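Local coordinates for protein beta sliding clamp (Borrelia burgdorferi, PDB 6DJ8) that forms a ring-shaped head-to-tail homodimer around DNA and tethers DNA polymerases and other proteins to it, giving them processivity, at the interface of chains A and B. Numbering follows the deposited sequence. Chains: chain A/B, Beta sliding clamp.

The interface of chains A and B. Residues chain A 92-93, 95, 125, 127; chain B 293, 326-328.
With CG opposite its carbonyl carbon (chi1 -61°) and the chain extended from CG to NE, the side chain of B:Arg293 runs from its helix, 284-294, to the end of helix 83-92 of chain A. On the facing side, A:Phe95 has its CG flanked by both the backbone N and the carbonyl carbon (chi1 63°), which turns the CD1 edge of its ring toward one face of the guanidinium group. This is part of the head-to-tail dimer interface of the beta sliding clamp family, where the N-terminal domain of one subunit meets the C-terminal domain of the other. The same contact recurs with the chains exchanged and closes the ring around DNA.

B:Arg293 NH2 donates a hydrogen bond to the carbonyl O of A:Ala92, 2.9 Å away. The bond is nearly straight at the hydrogen and lies close to the guanidinium plane. The donor sits above the carbonyl plane rather than on a lone pair. The bond caps the last residue of helix 83-92, whose C-terminal dipole would probably suit a positive charge. A:Phe95 comes over one guanidinium face by its CD1 rim, 3.4 Å from B:Arg293 CZ. The two planes are inclined by 60°, so they do not stack flat.

B:Phe328 buries more surface here than the other residues of the patch. Its ring points toward chain A from strand 325-331. Its CE2 meets the edge of the A:Phe93 ring at CE1, 3.5 Å away. A:Leu127 CD2 reaches B:Phe328 CZ at 3.8 Å. The CG of the same leucine sits over the rim of one face of A:Phe93 and probably helps to hold that ring in place. The carboxylate of A:Asp125 crosses the side chain of B:Phe328 at about a right angle, with A:Asp125 OD1 3.3 Å from B:Phe328 CA. Beside it, A:Leu127 of strand 126-130 and B:Gly326 form an antiparallel bridge, which joins the sheets of the two subunits. A:Leu127 CD2 also packs on B:Gly326 CA at 4.0 Å.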
loop_
_atom_site.group_PDB
_atom_site.type_symbol
_atom_site.label_atom_id
_atom_site.label_comp_id
_atom_site.label_asym_id
_atom_site.label_seq_id
_atom_site.Cartn_x
_atom_site.Cartn_y
_atom_site.Cartn_z
ATOM N N ALA A 92 16.210 7.756 10.348
ATOM C CA ALA A 92 16.005 9.049 10.995
ATOM C C ALA A 92 17.126 10.010 10.637
ATOM O O ALA A 92 16.885 11.205 10.455
ATOM C CB ALA A 92 15.908 8.858 12.512
ATOM N N PHE A 93 18.346 9.495 10.467
ATOM C CA PHE A 93 19.512 10.306 10.160
ATOM C C PHE A 93 19.922 10.240 8.683
ATOM O O PHE A 93 21.067 10.557 8.353
ATOM C CB PHE A 93 20.671 9.897 11.080
ATOM C CG PHE A 93 20.713 10.685 12.389
ATOM C CD1 PHE A 93 19.656 11.509 12.759
ATOM C CD2 PHE A 93 21.816 10.606 13.236
ATOM C CE1 PHE A 93 19.695 12.245 13.952
ATOM C CE2 PHE A 93 21.866 11.343 14.436
ATOM C CZ PHE A 93 20.799 12.164 14.795
ATOM N N PHE A 95 19.561 12.277 6.432
ATOM C CA PHE A 95 20.034 13.524 5.833
ATOM C C PHE A 95 21.508 13.796 6.121
ATOM O O PHE A 95 22.041 14.802 5.638
ATOM C CB PHE A 95 19.150 14.731 6.261
ATOM C CG PHE A 95 19.164 15.032 7.735
ATOM C CD1 PHE A 95 18.519 14.205 8.634
ATOM C CD2 PHE A 95 19.784 16.168 8.220
ATOM C CE1 PHE A 95 18.510 14.493 10.002
ATOM C CE2 PHE A 95 19.778 16.460 9.586
ATOM C CZ PHE A 95 19.131 15.617 10.473
ATOM N N ASP A 125 21.707 17.123 16.753
ATOM C CA ASP A 125 20.767 16.012 16.711
ATOM C C ASP A 125 21.429 14.746 17.249
ATOM O O ASP A 125 22.617 14.499 17.029
ATOM C CB ASP A 125 20.265 15.782 15.282
ATOM C CG ASP A 125 19.626 17.024 14.678
ATOM O OD1 ASP A 125 19.211 17.920 15.443
ATOM O OD2 ASP A 125 19.537 17.101 13.433
ATOM N N LEU A 127 20.548 10.494 18.712
ATOM C CA LEU A 127 19.686 9.338 18.915
ATOM C C LEU A 127 20.325 8.420 19.943
ATOM O O LEU A 127 21.548 8.284 19.995
ATOM C CB LEU A 127 19.479 8.549 17.622
ATOM C CG LEU A 127 19.222 9.313 16.324
ATOM C CD1 LEU A 127 19.176 8.347 15.121
ATOM C CD2 LEU A 127 17.908 10.127 16.415
ATOM N N ARG B 293 11.025 12.512 11.169
ATOM C CA ARG B 293 12.130 11.754 11.757
ATOM C C ARG B 293 11.906 11.510 13.242
ATOM O O ARG B 293 12.048 10.377 13.721
ATOM C CB ARG B 293 13.460 12.480 11.522
ATOM C CG ARG B 293 13.780 12.650 10.027
ATOM C CD ARG B 293 14.940 13.624 9.779
ATOM N NE ARG B 293 14.972 13.946 8.361
ATOM C CZ ARG B 293 15.497 13.158 7.433
ATOM N NH1 ARG B 293 15.452 13.535 6.161
ATOM N NH2 ARG B 293 16.116 12.022 7.792
ATOM N N GLY B 326 15.165 10.234 20.715
ATOM C CA GLY B 326 15.607 10.972 19.543
ATOM C C GLY B 326 15.416 12.467 19.731
ATOM O O GLY B 326 14.316 12.915 20.062
ATOM N N GLU B 327 16.470 13.247 19.501
ATOM C CA GLU B 327 16.453 14.687 19.710
ATOM C C GLU B 327 16.868 15.369 18.420
ATOM O O GLU B 327 17.931 15.057 17.871
ATOM C CB GLU B 327 17.408 15.106 20.834
ATOM C CG GLU B 327 17.179 14.408 22.142
ATOM C CD GLU B 327 18.262 14.727 23.156
ATOM O OE1 GLU B 327 19.444 14.411 22.887
ATOM O OE2 GLU B 327 17.930 15.303 24.215
ATOM N N PHE B 328 16.035 16.295 17.945
ATOM C CA PHE B 328 16.321 17.088 16.757
ATOM C C PHE B 328 16.168 18.577 17.057
ATOM O O PHE B 328 15.309 18.986 17.844
ATOM C CB PHE B 328 15.398 16.689 15.618
ATOM C CG PHE B 328 15.579 15.254 15.181
ATOM C CD1 PHE B 328 15.001 14.219 15.892
ATOM C CD2 PHE B 328 16.311 14.957 14.049
ATOM C CE1 PHE B 328 15.175 12.887 15.483
ATOM C CE2 PHE B 328 16.493 13.637 13.637
ATOM C CZ PHE B 328 15.918 12.611 14.354
#